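Local coordinates for protein purine nucleoside phosphorylase (Grouper iridovirus, PDB 3KHS) that probably catalyses the phosphorolysis of purine nucleosides to free purine base and ribose 1-phosphate in purine salvage, at residues Ile172-Glu177 with Ile276-Gly281. Residues are numbered along the deposited sequence; the frame is centred on the assembly and turned at random.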
ATOM      1  N   ILE B 172     -32.402   4.372   2.751  1.00 41.11           N
ATOM      2  CA  ILE B 172     -32.873   5.422   1.850  1.00 45.02           C
ATOM      3  C   ILE B 172     -34.305   5.839   2.186  1.00 46.15           C
ATOM      4  O   ILE B 172     -34.616   7.021   2.280  1.00 49.84           O
ATOM      5  CB  ILE B 172     -32.859   4.934   0.409  1.00 42.23           C
ATOM      6  CG1 ILE B 172     -31.432   4.561   0.012  1.00 42.26           C
ATOM      7  CG2 ILE B 172     -33.455   5.993  -0.497  1.00 41.45           C
ATOM      8  CD1 ILE B 172     -30.477   5.714   0.083  1.00 36.90           C
ATOM      9  N   SER B 173     -35.162   4.840   2.358  1.00 47.34           N
ATOM     10  CA  SER B 173     -36.564   5.028   2.679  1.00 49.46           C
ATOM     11  C   SER B 173     -36.739   5.661   4.067  1.00 49.57           C
ATOM     12  O   SER B 173     -37.615   6.509   4.295  1.00 52.23           O
ATOM     13  CB  SER B 173     -37.249   3.655   2.615  1.00 47.25           C
ATOM     14  OG  SER B 173     -38.444   3.647   3.375  1.00 59.57           O
ATOM     15  N   ALA B 174     -35.899   5.246   4.999  1.00 46.31           N
ATOM     16  CA  ALA B 174     -35.977   5.790   6.343  1.00 44.04           C
ATOM     17  C   ALA B 174     -35.616   7.265   6.316  1.00 40.98           C
ATOM     18  O   ALA B 174     -36.150   8.062   7.084  1.00 40.20           O
ATOM     19  CB  ALA B 174     -35.029   5.036   7.261  1.00 37.66           C
ATOM     20  N   ALA B 175     -34.695   7.616   5.423  1.00 44.70           N
ATOM     21  CA  ALA B 175     -34.242   8.989   5.270  1.00 45.18           C
ATOM     22  C   ALA B 175     -35.407   9.804   4.720  1.00 47.75           C
ATOM     23  O   ALA B 175     -35.733  10.869   5.253  1.00 46.78           O
ATOM     24  CB  ALA B 175     -33.056   9.047   4.314  1.00 42.29           C
ATOM     25  N   ARG B 176     -36.028   9.298   3.656  1.00 47.20           N
ATOM     26  CA  ARG B 176     -37.176   9.967   3.058  1.00 52.46           C
ATOM     27  C   ARG B 176     -38.200  10.194   4.158  1.00 53.51           C
ATOM     28  O   ARG B 176     -38.611  11.321   4.437  1.00 56.02           O
ATOM     29  CB  ARG B 176     -37.804   9.089   1.976  1.00 55.30           C
ATOM     30  CG  ARG B 176     -39.193   9.543   1.528  1.00 60.54           C
ATOM     31  CD  ARG B 176     -39.884   8.470   0.693  1.00 68.73           C
ATOM     32  NE  ARG B 176     -39.921   7.174   1.383  1.00 78.47           N
ATOM     33  CZ  ARG B 176     -40.686   6.889   2.440  1.00 82.56           C
ATOM     34  NH1 ARG B 176     -41.506   7.806   2.951  1.00 82.56           N
ATOM     35  NH2 ARG B 176     -40.619   5.682   3.003  1.00 80.44           N
ATOM     36  N   GLU B 177     -38.588   9.102   4.791  1.00 50.45           N
ATOM     37  CA  GLU B 177     -39.564   9.111   5.863  1.00 49.58           C
ATOM     38  C   GLU B 177     -39.256  10.133   6.949  1.00 51.67           C
ATOM     39  O   GLU B 177     -40.168  10.662   7.585  1.00 50.59           O
ATOM     40  CB  GLU B 177     -39.600   7.711   6.447  1.00 56.62           C
ATOM     41  CG  GLU B 177     -40.833   7.308   7.195  1.00 61.14           C
ATOM     42  CD  GLU B 177     -40.848   5.798   7.432  1.00 63.74           C
ATOM     43  OE1 GLU B 177     -40.646   5.032   6.445  1.00 58.73           O
ATOM     44  OE2 GLU B 177     -41.059   5.391   8.600  1.00 62.04           O
ATOM     45  N   ILE B 276     -33.462   0.303  12.235  1.00 49.37           N
ATOM     46  CA  ILE B 276     -33.512  -0.866  13.080  1.00 50.54           C
ATOM     47  C   ILE B 276     -34.966  -1.320  13.193  1.00 55.06           C
ATOM     48  O   ILE B 276     -35.247  -2.516  13.272  1.00 54.19           O
ATOM     49  CB  ILE B 276     -32.903  -0.555  14.472  1.00 46.69           C
ATOM     50  CG1 ILE B 276     -31.380  -0.420  14.330  1.00 43.93           C
ATOM     51  CG2 ILE B 276     -33.290  -1.632  15.484  1.00 42.09           C
ATOM     52  CD1 ILE B 276     -30.637  -0.079  15.622  1.00 37.31           C
ATOM     53  N   GLU B 277     -35.897  -0.372  13.181  1.00 54.61           N
ATOM     54  CA  GLU B 277     -37.301  -0.746  13.260  1.00 55.94           C
ATOM     55  C   GLU B 277     -37.688  -1.558  12.023  1.00 55.09           C
ATOM     56  O   GLU B 277     -38.296  -2.611  12.147  1.00 58.97           O
ATOM     57  CB  GLU B 277     -38.194   0.485  13.370  1.00 57.93           C
ATOM     58  CG  GLU B 277     -39.617   0.160  13.777  1.00 59.11           C
ATOM     59  CD  GLU B 277     -40.495   1.394  13.812  1.00 63.20           C
ATOM     60  OE1 GLU B 277     -40.034   2.440  14.333  1.00 57.16           O
ATOM     61  OE2 GLU B 277     -41.649   1.315  13.324  1.00 67.18           O
ATOM     62  N   LYS B 278     -37.330  -1.076  10.833  1.00 53.86           N
ATOM     63  CA  LYS B 278     -37.633  -1.785   9.582  1.00 52.56           C
ATOM     64  C   LYS B 278     -36.963  -3.160   9.526  1.00 56.18           C
ATOM     65  O   LYS B 278     -37.457  -4.073   8.857  1.00 58.78           O
ATOM     66  CB  LYS B 278     -37.176  -0.964   8.365  1.00 44.67           C
ATOM     67  CG  LYS B 278     -37.908   0.352   8.213  1.00 43.55           C
ATOM     68  CD  LYS B 278     -37.228   1.280   7.230  1.00 39.26           C
ATOM     69  CE  LYS B 278     -38.122   2.453   6.894  1.00 40.84           C
ATOM     70  NZ  LYS B 278     -39.358   1.988   6.156  1.00 41.93           N
ATOM     71  N   ILE B 279     -35.827  -3.298  10.209  1.00 58.14           N
ATOM     72  CA  ILE B 279     -35.091  -4.556  10.252  1.00 56.94           C
ATOM     73  C   ILE B 279     -35.810  -5.595  11.113  1.00 57.24           C
ATOM     74  O   ILE B 279     -35.813  -6.782  10.788  1.00 55.42           O
ATOM     75  CB  ILE B 279     -33.676  -4.344  10.831  1.00 57.42           C
ATOM     76  CG1 ILE B 279     -32.861  -3.453   9.901  1.00 61.64           C
ATOM     77  CG2 ILE B 279     -32.979  -5.679  11.012  1.00 61.71           C
ATOM     78  CD1 ILE B 279     -31.448  -3.160  10.400  1.00 62.76           C
ATOM     79  N   ARG B 280     -36.411  -5.143  12.211  1.00 58.42           N
ATOM     80  CA  ARG B 280     -37.126  -6.029  13.121  1.00 62.14           C
ATOM     81  C   ARG B 280     -38.178  -6.876  12.400  1.00 66.55           C
ATOM     82  O   ARG B 280     -38.739  -7.807  12.969  1.00 68.91           O
ATOM     83  CB  ARG B 280     -37.772  -5.205  14.238  1.00 57.00           C
ATOM     84  CG  ARG B 280     -38.615  -6.015  15.199  1.00 58.14           C
ATOM     85  CD  ARG B 280     -39.042  -5.195  16.406  1.00 56.70           C
ATOM     86  NE  ARG B 280     -39.564  -3.873  16.057  1.00 58.81           N
ATOM     87  CZ  ARG B 280     -40.512  -3.641  15.153  1.00 57.75           C
ATOM     88  NH1 ARG B 280     -41.064  -4.648  14.482  1.00 52.48           N
ATOM     89  NH2 ARG B 280     -40.909  -2.393  14.922  1.00 54.92           N
ATOM     90  N   GLY B 281     -38.433  -6.558  11.136  1.00 70.72           N
ATOM     91  CA  GLY B 281     -39.399  -7.322  10.372  1.00 73.17           C
ATOM     92  C   GLY B 281     -38.748  -8.471   9.619  1.00 75.97           C
ATOM     93  O   GLY B 281     -39.414  -9.147   8.830  1.00 77.35           O
TER
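S173 meets K278 through its hydroxyl: OG accepts a weak hydrogen bond from K278 NZ at 3.4 Å. Its chi1 of 158° sets OG anti to the backbone N, where both K278 NZ and R176 NH2 meet it. At the next residue, the A174 methyl supplies the apolar part of the contact, CB lying 4.0 Å from K278 CE, just before the lysine chain turns to its ammonium group. The same methyl packs on L271, L274 and V275, which buries it at the interface of helices 165-178 and 257-279. Both helices belong to the alpha/beta fold of the PNP/MTAP phosphorylase family, in which helices pack around a mixed, curled beta-sheet; I276 and I279 of the C-terminal helix pack on strand 24-28, while K278 reaches across to helix 165-178. R176 joins the network from within its own helix. Its NH2 donates to S173 OG over 3.0 Å, with OG tilted 23° from the guanidinium plane, and also forms a salt bridge with E177 OE1 at 3.5 Å. The two cationic groups, R176 NH2 and K278 NZ, thus stand 5.0 Å apart, with the hydroxyl and the carboxylate oxygen shared between them, which probably offsets their mutual repulsion. The extended E177 chain and that of K278 run past one another from their two helices. E177 OE1 receives a weak hydrogen bond from K278 NZ at 3.3 Å, part of a salt bridge, and the bend at the end of the lysine (chi4 -65°) brings NZ to both oxygens, S173 OG and E177 OE1.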